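Local coordinates for protein epsilon (PDB 1GVN) that neutralises the cognate zeta toxin as the antitoxin of a plasmid-borne type II toxin-antitoxin system that kills cells losing the plasmid, at residues L42-A53 with Y72-V83. Residues are numbered along the deposited sequence; the frame is centred on the assembly and turned at random.
Sequences LEVNLLNQLKLA and YWRSMNRYSKQV
Leu46 is the knob of this antiparallel helix pair, seated in a hole formed by Met76, Tyr79, Ser80 and Val83. Its CG lies anti to the backbone N (chi1 173°), which carries both methyls across: Leu46 CD1 comes within 3.7 Å of Met76 CE, while Leu46 CD2 lies 3.8 Å from Val83 CG2 and also meets the CD2-CE2 side of the Tyr79 ring. Met76 bends at chi2 (-59°), which sets where SD and CE run alongside Leu46 CD1; its CG lies above one face of the Tyr72 ring, offset toward the rim, and 3.9 Å from Leu50 CD2. Leu50 CD2 also reaches Trp73 CZ3 at 3.8 Å. Beyond it, Ala53 CB fits where the two aromatic side chains come together, 3.6 Å from Tyr72 CE2 and 3.8 Å from Trp73 CZ2.

Polar links across the pair run through water. One water joins Leu42 O to Tyr79 OH, in the plane of the ring; another accepts from Trp73 NE1 at 2.8 Å and donates to Ala53 O. Tyr72 OH instead bonds Gln49 OE1 of the second epsilon subunit.

The axes, 11.2 Å apart, run at 161°, making this a buried antiparallel pairing in the all-helical antitoxin. Helix 5-31 packs against both partners, through Val25 on Leu50 and Ser18 on Trp73, while the second epsilon subunit adjoins Asn45 and Val83.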
# COMPACT_ATOMS: atom_id res chain seq x y z
N LEU A 42 1.00 -7.86 10.70
CA LEU A 42 0.32 -6.86 9.87
C LEU A 42 0.96 -5.47 9.82
O LEU A 42 1.10 -4.88 8.74
CB LEU A 42 -1.15 -6.73 10.31
CG LEU A 42 -2.07 -5.95 9.36
CD1 LEU A 42 -1.94 -6.51 7.95
CD2 LEU A 42 -3.51 -6.06 9.83
N GLU A 43 1.36 -4.94 10.97
CA GLU A 43 1.96 -3.61 11.02
C GLU A 43 3.36 -3.58 10.44
O GLU A 43 3.79 -2.56 9.91
CB GLU A 43 1.97 -3.07 12.45
CG GLU A 43 0.59 -3.05 13.10
CD GLU A 43 0.29 -4.32 13.88
OE1 GLU A 43 0.79 -5.39 13.50
OE2 GLU A 43 -0.45 -4.23 14.88
N VAL A 44 4.07 -4.69 10.56
CA VAL A 44 5.42 -4.79 10.03
C VAL A 44 5.33 -4.96 8.51
O VAL A 44 6.17 -4.46 7.77
CB VAL A 44 6.19 -5.97 10.67
CG1 VAL A 44 7.55 -6.15 10.01
CG2 VAL A 44 6.37 -5.70 12.16
N ASN A 45 4.31 -5.68 8.05
CA ASN A 45 4.11 -5.88 6.62
C ASN A 45 3.88 -4.50 6.00
O ASN A 45 4.44 -4.17 4.95
CB ASN A 45 2.91 -6.79 6.37
CG ASN A 45 2.71 -7.10 4.90
OD1 ASN A 45 2.26 -6.25 4.12
ND2 ASN A 45 3.06 -8.31 4.50
N LEU A 46 3.07 -3.68 6.67
CA LEU A 46 2.79 -2.33 6.18
C LEU A 46 4.07 -1.49 6.17
O LEU A 46 4.35 -0.78 5.20
CB LEU A 46 1.75 -1.65 7.07
CG LEU A 46 1.49 -0.17 6.76
CD1 LEU A 46 1.02 -0.01 5.33
CD2 LEU A 46 0.45 0.37 7.73
N LEU A 47 4.84 -1.57 7.25
CA LEU A 47 6.08 -0.83 7.34
C LEU A 47 6.98 -1.17 6.16
O LEU A 47 7.56 -0.28 5.53
CB LEU A 47 6.82 -1.16 8.65
CG LEU A 47 8.18 -0.47 8.83
CD1 LEU A 47 7.96 1.03 9.03
CD2 LEU A 47 8.91 -1.05 10.04
N ASN A 48 7.09 -2.46 5.86
CA ASN A 48 7.93 -2.91 4.76
C ASN A 48 7.44 -2.43 3.41
O ASN A 48 8.24 -2.13 2.52
CB ASN A 48 8.06 -4.44 4.78
CG ASN A 48 8.90 -4.92 5.97
OD1 ASN A 48 9.75 -4.18 6.46
ND2 ASN A 48 8.67 -6.15 6.41
N GLN A 49 6.12 -2.35 3.25
CA GLN A 49 5.59 -1.82 2.00
C GLN A 49 5.93 -0.34 1.84
O GLN A 49 6.25 0.13 0.78
CB GLN A 49 4.08 -2.03 1.93
CG GLN A 49 3.66 -3.49 1.83
CD GLN A 49 2.15 -3.65 1.76
OE1 GLN A 49 1.50 -3.15 0.85
NE2 GLN A 49 1.59 -4.37 2.73
N LEU A 50 5.88 0.36 2.99
CA LEU A 50 6.20 1.78 2.99
C LEU A 50 7.68 1.98 2.67
O LEU A 50 8.05 2.93 1.98
CB LEU A 50 5.84 2.41 4.34
CG LEU A 50 4.36 2.39 4.76
CD1 LEU A 50 4.17 3.25 6.01
CD2 LEU A 50 3.49 2.92 3.63
N LYS A 51 8.53 1.08 3.17
CA LYS A 51 9.96 1.17 2.88
C LYS A 51 10.17 1.01 1.37
O LYS A 51 10.98 1.70 0.75
CB LYS A 51 10.73 0.06 3.62
CG LYS A 51 10.83 0.26 5.14
CD LYS A 51 11.54 -0.92 5.82
CE LYS A 51 11.85 -0.62 7.29
NZ LYS A 51 13.04 0.28 7.43
N LEU A 52 9.42 0.09 0.78
CA LEU A 52 9.52 -0.17 -0.65
C LEU A 52 9.07 1.07 -1.42
O LEU A 52 9.69 1.47 -2.41
CB LEU A 52 8.64 -1.38 -1.00
CG LEU A 52 8.89 -2.11 -2.32
CD1 LEU A 52 8.02 -3.36 -2.37
CD2 LEU A 52 8.59 -1.19 -3.48
N ALA A 53 8.00 1.70 -0.95
CA ALA A 53 7.48 2.90 -1.59
C ALA A 53 8.50 4.04 -1.59
O ALA A 53 8.62 4.78 -2.57
CB ALA A 53 6.20 3.34 -0.88
N TYR A 72 -1.20 7.84 -3.18
CA TYR A 72 -0.74 6.65 -2.47
C TYR A 72 -0.55 6.99 -1.00
O TYR A 72 -1.04 6.29 -0.11
CB TYR A 72 0.59 6.16 -3.04
CG TYR A 72 1.25 5.08 -2.21
CD1 TYR A 72 0.92 3.74 -2.39
CD2 TYR A 72 2.18 5.40 -1.21
CE1 TYR A 72 1.50 2.74 -1.60
CE2 TYR A 72 2.76 4.41 -0.41
CZ TYR A 72 2.42 3.08 -0.61
OH TYR A 72 3.00 2.10 0.16
N TRP A 73 0.18 8.07 -0.74
CA TRP A 73 0.45 8.47 0.62
C TRP A 73 -0.79 8.95 1.35
O TRP A 73 -0.88 8.81 2.56
CB TRP A 73 1.57 9.52 0.65
CG TRP A 73 2.87 8.88 0.32
CD1 TRP A 73 3.57 8.98 -0.85
CD2 TRP A 73 3.60 7.97 1.14
NE1 TRP A 73 4.68 8.17 -0.81
CE2 TRP A 73 4.73 7.54 0.40
CE3 TRP A 73 3.41 7.46 2.43
CZ2 TRP A 73 5.66 6.63 0.91
CZ3 TRP A 73 4.33 6.56 2.94
CH2 TRP A 73 5.44 6.15 2.18
N ARG A 74 -1.74 9.52 0.62
CA ARG A 74 -2.98 9.95 1.26
C ARG A 74 -3.70 8.68 1.71
O ARG A 74 -4.19 8.60 2.84
CB ARG A 74 -3.90 10.71 0.30
CG ARG A 74 -3.37 12.06 -0.20
CD ARG A 74 -4.52 12.87 -0.81
NE ARG A 74 -4.06 14.03 -1.57
CZ ARG A 74 -3.80 14.01 -2.87
NH1 ARG A 74 -3.95 12.89 -3.57
NH2 ARG A 74 -3.38 15.11 -3.48
N SER A 75 -3.77 7.68 0.84
CA SER A 75 -4.46 6.44 1.19
C SER A 75 -3.78 5.71 2.34
O SER A 75 -4.46 5.16 3.21
CB SER A 75 -4.61 5.50 -0.01
OG SER A 75 -3.36 5.02 -0.45
N MET A 76 -2.45 5.68 2.34
CA MET A 76 -1.73 5.01 3.42
C MET A 76 -1.86 5.81 4.71
O MET A 76 -1.76 5.26 5.81
CB MET A 76 -0.26 4.81 3.05
CG MET A 76 -0.04 3.68 2.04
SD MET A 76 -0.67 2.09 2.67
CE MET A 76 0.34 0.93 1.78
N ASN A 77 -2.07 7.12 4.58
CA ASN A 77 -2.24 7.97 5.75
C ASN A 77 -3.54 7.50 6.41
O ASN A 77 -3.60 7.27 7.62
CB ASN A 77 -2.34 9.44 5.34
CG ASN A 77 -2.42 10.38 6.53
OD1 ASN A 77 -1.72 10.19 7.53
ND2 ASN A 77 -3.25 11.42 6.42
N ARG A 78 -4.57 7.32 5.59
CA ARG A 78 -5.87 6.87 6.06
C ARG A 78 -5.80 5.44 6.60
O ARG A 78 -6.27 5.16 7.70
CB ARG A 78 -6.91 6.91 4.93
CG ARG A 78 -7.29 8.32 4.45
CD ARG A 78 -8.49 8.26 3.51
NE ARG A 78 -8.18 7.62 2.23
CZ ARG A 78 -7.73 8.27 1.16
NH1 ARG A 78 -7.53 9.58 1.21
NH2 ARG A 78 -7.48 7.61 0.04
N TYR A 79 -5.22 4.54 5.82
CA TYR A 79 -5.11 3.14 6.22
C TYR A 79 -4.30 2.90 7.49
O TYR A 79 -4.72 2.12 8.35
CB TYR A 79 -4.50 2.32 5.07
CG TYR A 79 -4.33 0.86 5.42
CD1 TYR A 79 -5.43 0.04 5.66
CD2 TYR A 79 -3.05 0.31 5.54
CE1 TYR A 79 -5.26 -1.30 6.02
CE2 TYR A 79 -2.87 -1.02 5.89
CZ TYR A 79 -3.98 -1.82 6.13
OH TYR A 79 -3.78 -3.11 6.54
N SER A 80 -3.16 3.57 7.63
CA SER A 80 -2.33 3.39 8.82
C SER A 80 -3.09 3.75 10.09
O SER A 80 -2.97 3.06 11.11
CB SER A 80 -1.05 4.23 8.71
OG SER A 80 -1.33 5.61 8.63
N LYS A 81 -3.87 4.83 10.04
CA LYS A 81 -4.63 5.25 11.20
C LYS A 81 -5.60 4.17 11.67
O LYS A 81 -5.96 4.12 12.84
CB LYS A 81 -5.39 6.54 10.90
CG LYS A 81 -4.50 7.73 10.61
CD LYS A 81 -5.33 8.99 10.37
CE LYS A 81 -4.44 10.19 10.08
NZ LYS A 81 -5.25 11.41 9.80
N GLN A 82 -6.02 3.31 10.74
CA GLN A 82 -6.96 2.24 11.07
C GLN A 82 -6.28 0.99 11.64
O GLN A 82 -6.69 0.47 12.68
CB GLN A 82 -7.78 1.83 9.83
CG GLN A 82 -8.90 0.84 10.14
CD GLN A 82 -9.64 0.36 8.90
OE1 GLN A 82 -9.91 1.13 7.98
NE2 GLN A 82 -9.99 -0.93 8.89
N VAL A 83 -5.25 0.50 10.96
CA VAL A 83 -4.55 -0.70 11.40
C VAL A 83 -3.78 -0.58 12.70
O VAL A 83 -3.61 -1.57 13.42
CB VAL A 83 -3.58 -1.21 10.33
CG1 VAL A 83 -4.36 -1.76 9.17
CG2 VAL A 83 -2.66 -0.10 9.89
O HOH W 1 -1.07 -4.00 6.45
O HOH W 2 6.76 7.46 -2.59